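Long-range contact in glyceraldehyde-3-phosphate dehydrogenase (Sulfolobus solfataricus, PDB 1B7G), which oxidises and phosphorylates glyceraldehyde 3-phosphate in glycolysis, using NADP in marked preference to NAD: residues A[105-119]-A[129-141]. The protein carries 1 engineered substitution. Numbering follows the deposited sequence.
Sequences IFQGGEKAEVADISF and LGKKYIRVVSCNT. With SO4 (sulfate ion), chain C; SO4 (sulfate ion), chain H.
Arg-135 reaches from strand 133-136 into the connection that follows strand 103-106 and is held there by three side-chain hydrogen bonds. NE and NH2 both lie 2.8 Å from Ser-118 OG, a side-on grip on one oxygen that sits 19° out of the guanidinium plane. At the edge, NH1 donates to Glu-110 O at 3.0 Å, this time within 3° of that plane. Ala-112 CA lies 3.7 Å above one face, over its centre, and water 2 lies on the opposite side, offset toward the rim. The chain stays extended through chi2 and turns only at chi3 (64°), which swings the guanidinium between Glu-110 and Ser-118.

Backbone pairing fixes the base of this side chain. Strand 133-136 runs parallel to both 105-106 and 118-119: Phe-106 N donates to Ile-134 O at 2.7 Å, while on the other flank Arg-135 N donates to Ile-117 O at 2.7 Å. This is the edge of the parallel sheet of the Rossmann-type nucleotide-binding domain, where helix 121-128 links strands 118-119 and 133-136 in a beta-alpha-beta unit. On the sheet face against that helix, Ile-134 CG2 packs on Phe-119 CB at 3.4 Å.

Where the sheet ends, water 2 bridges Gly-108 O and Ser-138 N. Ser-138 OG caps helix 139-152 by accepting from Thr-141 N (3.1 Å) and also donates to a sulfate. Asn-140 N and ND2 bind the same sulfate, as do His-193 and Arg-166; probably from the crystallisation liquor, it occupies the inorganic phosphate site beside Cys-139, the probable nucleophile.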
loop_
_atom_site.group_PDB
_atom_site.type_symbol
_atom_site.label_atom_id
_atom_site.label_comp_id
_atom_site.label_asym_id
_atom_site.label_seq_id
_atom_site.Cartn_x
_atom_site.Cartn_y
_atom_site.Cartn_z
ATOM N N ILE A 105 -4.286 23.583 -15.418
ATOM C CA ILE A 105 -5.330 22.728 -14.842
ATOM C C ILE A 105 -5.258 22.859 -13.312
ATOM O O ILE A 105 -4.152 22.635 -12.764
ATOM C CB ILE A 105 -5.113 21.246 -15.168
ATOM C CG1 ILE A 105 -4.802 20.959 -16.651
ATOM C CG2 ILE A 105 -6.331 20.430 -14.740
ATOM C CD1 ILE A 105 -5.873 21.421 -17.605
ATOM N N PHE A 106 -6.368 23.208 -12.651
ATOM C CA PHE A 106 -6.259 23.345 -11.178
ATOM C C PHE A 106 -7.043 22.262 -10.452
ATOM O O PHE A 106 -7.857 21.566 -11.057
ATOM C CB PHE A 106 -6.658 24.710 -10.683
ATOM C CG PHE A 106 -5.959 25.929 -11.175
ATOM C CD1 PHE A 106 -6.371 26.539 -12.362
ATOM C CD2 PHE A 106 -4.931 26.516 -10.480
ATOM C CE1 PHE A 106 -5.763 27.688 -12.802
ATOM C CE2 PHE A 106 -4.287 27.640 -10.932
ATOM C CZ PHE A 106 -4.734 28.243 -12.096
ATOM N N GLN A 107 -6.772 22.080 -9.154
ATOM C CA GLN A 107 -7.442 21.028 -8.386
ATOM C C GLN A 107 -8.676 21.555 -7.681
ATOM O O GLN A 107 -8.821 22.769 -7.525
ATOM C CB GLN A 107 -6.473 20.314 -7.444
ATOM C CG GLN A 107 -5.256 19.750 -8.234
ATOM C CD GLN A 107 -5.650 19.057 -9.506
ATOM O OE1 GLN A 107 -6.473 18.141 -9.499
ATOM N NE2 GLN A 107 -5.079 19.479 -10.658
ATOM N N GLY A 108 -9.571 20.674 -7.259
ATOM C CA GLY A 108 -10.830 21.027 -6.666
ATOM C C GLY A 108 -10.919 21.874 -5.433
ATOM O O GLY A 108 -11.993 22.380 -5.071
ATOM N N GLY A 109 -9.826 22.071 -4.718
ATOM C CA GLY A 109 -9.706 22.819 -3.496
ATOM C C GLY A 109 -9.661 24.322 -3.763
ATOM O O GLY A 109 -9.790 25.133 -2.852
ATOM N N GLU A 110 -9.441 24.680 -5.022
ATOM C CA GLU A 110 -9.435 26.068 -5.446
ATOM C C GLU A 110 -10.863 26.579 -5.642
ATOM O O GLU A 110 -11.765 25.763 -5.829
ATOM C CB GLU A 110 -8.692 26.187 -6.795
ATOM C CG GLU A 110 -7.200 25.875 -6.624
ATOM C CD GLU A 110 -6.467 26.803 -5.684
ATOM O OE1 GLU A 110 -6.733 28.025 -5.666
ATOM O OE2 GLU A 110 -5.559 26.337 -4.963
ATOM N N LYS A 111 -11.021 27.888 -5.600
ATOM C CA LYS A 111 -12.318 28.488 -5.892
ATOM C C LYS A 111 -12.652 28.339 -7.371
ATOM O O LYS A 111 -11.739 28.403 -8.210
ATOM C CB LYS A 111 -12.329 29.979 -5.516
ATOM C CG LYS A 111 -12.175 30.267 -4.043
ATOM C CD LYS A 111 -12.205 31.749 -3.724
ATOM C CE LYS A 111 -11.282 32.076 -2.554
ATOM N NZ LYS A 111 -11.387 33.535 -2.221
ATOM N N ALA A 112 -13.933 28.231 -7.745
ATOM C CA ALA A 112 -14.289 28.069 -9.149
ATOM C C ALA A 112 -13.785 29.208 -10.021
ATOM O O ALA A 112 -13.347 28.969 -11.170
ATOM C CB ALA A 112 -15.803 27.915 -9.334
ATOM N N GLU A 113 -13.706 30.423 -9.455
ATOM C CA GLU A 113 -13.195 31.551 -10.221
ATOM C C GLU A 113 -11.743 31.449 -10.642
ATOM O O GLU A 113 -11.302 32.280 -11.455
ATOM C CB GLU A 113 -13.401 32.854 -9.407
ATOM C CG GLU A 113 -12.193 33.133 -8.508
ATOM C CD GLU A 113 -12.433 34.175 -7.446
ATOM O OE1 GLU A 113 -13.546 34.740 -7.407
ATOM O OE2 GLU A 113 -11.519 34.417 -6.627
ATOM N N VAL A 114 -10.917 30.554 -10.114
ATOM C CA VAL A 114 -9.516 30.448 -10.527
ATOM C C VAL A 114 -9.404 29.992 -11.978
ATOM O O VAL A 114 -8.426 30.225 -12.684
ATOM C CB VAL A 114 -8.767 29.493 -9.581
ATOM C CG1 VAL A 114 -9.057 28.042 -9.981
ATOM C CG2 VAL A 114 -7.261 29.727 -9.572
ATOM N N ALA A 115 -10.415 29.314 -12.496
ATOM C CA ALA A 115 -10.470 28.774 -13.827
ATOM C C ALA A 115 -11.576 29.395 -14.685
ATOM O O ALA A 115 -12.405 30.132 -14.194
ATOM C CB ALA A 115 -10.816 27.270 -13.724
ATOM N N ASP A 116 -11.631 28.966 -15.939
ATOM C CA ASP A 116 -12.661 29.369 -16.865
ATOM C C ASP A 116 -13.788 28.323 -16.845
ATOM O O ASP A 116 -14.816 28.586 -17.408
ATOM C CB ASP A 116 -12.202 29.526 -18.311
ATOM C CG ASP A 116 -10.939 30.343 -18.454
ATOM O OD1 ASP A 116 -10.853 31.407 -17.818
ATOM O OD2 ASP A 116 -10.005 29.865 -19.142
ATOM N N ILE A 117 -13.532 27.169 -16.235
ATOM C CA ILE A 117 -14.600 26.180 -16.142
ATOM C C ILE A 117 -14.189 25.094 -15.137
ATOM O O ILE A 117 -12.995 24.959 -14.891
ATOM C CB ILE A 117 -14.867 25.579 -17.520
ATOM C CG1 ILE A 117 -16.213 24.869 -17.574
ATOM C CG2 ILE A 117 -13.704 24.646 -17.919
ATOM C CD1 ILE A 117 -16.608 24.293 -18.918
ATOM N N SER A 118 -15.155 24.399 -14.564
ATOM C CA SER A 118 -14.789 23.232 -13.712
ATOM C C SER A 118 -15.074 22.025 -14.591
ATOM O O SER A 118 -15.879 22.136 -15.524
ATOM C CB SER A 118 -15.607 23.174 -12.404
ATOM O OG SER A 118 -15.202 24.260 -11.608
ATOM N N PHE A 119 -14.485 20.880 -14.268
ATOM C CA PHE A 119 -14.501 19.736 -15.157
ATOM C C PHE A 119 -14.602 18.391 -14.480
ATOM O O PHE A 119 -13.995 18.117 -13.458
ATOM C CB PHE A 119 -13.075 19.770 -15.844
ATOM C CG PHE A 119 -12.690 18.634 -16.733
ATOM C CD1 PHE A 119 -12.143 17.464 -16.274
ATOM C CD2 PHE A 119 -12.773 18.795 -18.121
ATOM C CE1 PHE A 119 -11.751 16.446 -17.108
ATOM C CE2 PHE A 119 -12.410 17.767 -18.990
ATOM C CZ PHE A 119 -11.875 16.588 -18.495
ATOM N N LEU A 129 -13.499 22.096 -23.816
ATOM C CA LEU A 129 -12.553 22.097 -24.962
ATOM C C LEU A 129 -12.036 23.492 -25.219
ATOM O O LEU A 129 -12.818 24.453 -25.258
ATOM C CB LEU A 129 -13.250 21.549 -26.208
ATOM C CG LEU A 129 -13.197 20.038 -26.417
ATOM C CD1 LEU A 129 -14.114 19.604 -27.547
ATOM C CD2 LEU A 129 -11.763 19.589 -26.738
ATOM N N GLY A 130 -10.726 23.688 -25.233
ATOM C CA GLY A 130 -10.186 25.034 -25.516
ATOM C C GLY A 130 -10.094 25.946 -24.346
ATOM O O GLY A 130 -9.520 27.049 -24.438
ATOM N N LYS A 131 -10.645 25.577 -23.170
ATOM C CA LYS A 131 -10.507 26.482 -22.023
ATOM C C LYS A 131 -9.063 26.498 -21.592
ATOM O O LYS A 131 -8.481 25.431 -21.418
ATOM C CB LYS A 131 -11.448 26.133 -20.865
ATOM C CG LYS A 131 -12.917 26.069 -21.337
ATOM C CD LYS A 131 -13.393 27.507 -21.616
ATOM C CE LYS A 131 -14.867 27.492 -22.027
ATOM N NZ LYS A 131 -15.313 28.857 -22.413
ATOM N N LYS A 132 -8.518 27.714 -21.396
ATOM C CA LYS A 132 -7.112 27.787 -21.017
ATOM C C LYS A 132 -6.884 27.398 -19.574
ATOM O O LYS A 132 -5.756 27.080 -19.190
ATOM C CB LYS A 132 -6.597 29.228 -21.287
ATOM C CG LYS A 132 -6.639 29.501 -22.808
ATOM C CD LYS A 132 -6.418 30.984 -23.078
ATOM C CE LYS A 132 -6.644 31.296 -24.554
ATOM N NZ LYS A 132 -8.089 31.199 -24.928
ATOM N N TYR A 133 -7.895 27.613 -18.727
ATOM C CA TYR A 133 -7.819 27.366 -17.283
ATOM C C TYR A 133 -9.007 26.522 -16.862
ATOM O O TYR A 133 -10.147 26.877 -17.209
ATOM C CB TYR A 133 -7.711 28.665 -16.475
ATOM C CG TYR A 133 -6.441 29.405 -16.885
ATOM C CD1 TYR A 133 -5.185 28.917 -16.545
ATOM C CD2 TYR A 133 -6.535 30.536 -17.694
ATOM C CE1 TYR A 133 -4.024 29.585 -16.936
ATOM C CE2 TYR A 133 -5.381 31.182 -18.113
ATOM C CZ TYR A 133 -4.150 30.699 -17.752
ATOM O OH TYR A 133 -3.010 31.361 -18.188
ATOM N N ILE A 134 -8.754 25.317 -16.394
ATOM C CA ILE A 134 -9.803 24.327 -16.089
ATOM C C ILE A 134 -9.659 23.895 -14.630
ATOM O O ILE A 134 -8.542 23.644 -14.180
ATOM C CB ILE A 134 -9.655 23.102 -17.011
ATOM C CG1 ILE A 134 -9.996 23.462 -18.474
ATOM C CG2 ILE A 134 -10.523 21.930 -16.558
ATOM C CD1 ILE A 134 -9.992 22.268 -19.422
ATOM N N ARG A 135 -10.774 23.849 -13.878
ATOM C CA ARG A 135 -10.649 23.391 -12.486
ATOM C C ARG A 135 -11.173 21.969 -12.408
ATOM O O ARG A 135 -12.332 21.738 -12.754
ATOM C CB ARG A 135 -11.441 24.251 -11.483
ATOM C CG ARG A 135 -11.184 23.741 -10.036
ATOM C CD ARG A 135 -12.091 24.535 -9.061
ATOM N NE ARG A 135 -13.494 24.246 -9.354
ATOM C CZ ARG A 135 -14.488 24.405 -8.486
ATOM N NH1 ARG A 135 -14.222 24.796 -7.247
ATOM N NH2 ARG A 135 -15.720 24.087 -8.837
ATOM N N VAL A 136 -10.302 20.995 -12.179
ATOM C CA VAL A 136 -10.797 19.630 -11.998
ATOM C C VAL A 136 -11.445 19.612 -10.592
ATOM O O VAL A 136 -10.769 19.939 -9.632
ATOM C CB VAL A 136 -9.686 18.584 -12.064
ATOM C CG1 VAL A 136 -10.197 17.225 -11.564
ATOM C CG2 VAL A 136 -9.121 18.426 -13.508
ATOM N N VAL A 137 -12.700 19.216 -10.469
ATOM C CA VAL A 137 -13.379 19.239 -9.167
ATOM C C VAL A 137 -12.679 18.323 -8.154
ATOM O O VAL A 137 -11.829 17.500 -8.501
ATOM C CB VAL A 137 -14.851 18.833 -9.252
ATOM C CG1 VAL A 137 -15.717 20.061 -9.585
ATOM C CG2 VAL A 137 -15.085 17.737 -10.271
ATOM N N SER A 138 -13.056 18.478 -6.873
ATOM C CA SER A 138 -12.399 17.705 -5.813
ATOM C C SER A 138 -12.639 16.233 -5.976
ATOM O O SER A 138 -13.506 15.759 -6.729
ATOM C CB SER A 138 -12.937 18.183 -4.423
ATOM O OG SER A 138 -14.267 17.609 -4.282
ATOM N N CYS A 139 -11.951 15.416 -5.164
ATOM C CA CYS A 139 -12.101 13.978 -5.199
ATOM C C CYS A 139 -13.550 13.515 -4.958
ATOM O O CYS A 139 -14.053 12.641 -5.642
ATOM C CB CYS A 139 -11.213 13.374 -4.051
ATOM S SG CYS A 139 -9.467 13.916 -4.203
ATOM N N ASN A 140 -14.214 14.067 -3.920
ATOM C CA ASN A 140 -15.586 13.578 -3.670
ATOM C C ASN A 140 -16.557 14.215 -4.644
ATOM O O ASN A 140 -17.543 13.578 -5.003
ATOM C CB ASN A 140 -15.970 13.848 -2.196
ATOM C CG ASN A 140 -15.288 12.818 -1.296
ATOM O OD1 ASN A 140 -15.314 11.624 -1.591
ATOM N ND2 ASN A 140 -14.684 13.251 -0.213
ATOM N N THR A 141 -16.235 15.419 -5.172
ATOM C CA THR A 141 -17.150 16.006 -6.161
ATOM C C THR A 141 -17.097 15.156 -7.429
ATOM O O THR A 141 -18.088 14.890 -8.109
ATOM C CB THR A 141 -16.767 17.450 -6.488
ATOM O OG1 THR A 141 -16.650 18.215 -5.277
ATOM C CG2 THR A 141 -17.843 18.102 -7.366
HETATM S S SO4 C . -13.421 16.723 -0.887
HETATM O O1 SO4 C . -12.255 17.214 -0.164
HETATM O O2 SO4 C . -14.407 16.067 0.136
HETATM O O3 SO4 C . -13.207 15.698 -1.905
HETATM O O4 SO4 C . -14.051 17.916 -1.480
HETATM S S SO4 H . -16.353 28.870 -4.948
HETATM O O1 SO4 H . -16.926 30.132 -5.571
HETATM O O2 SO4 H . -15.233 29.265 -4.034
HETATM O O3 SO4 H . -15.889 27.927 -5.993
HETATM O O4 SO4 H . -17.464 28.250 -4.138
HETATM O O HOH W 1 -8.984 17.992 -8.050
HETATM O O HOH W 2 -14.288 20.900 -6.128
HETATM O O HOH W 3 -10.125 30.252 -21.789
#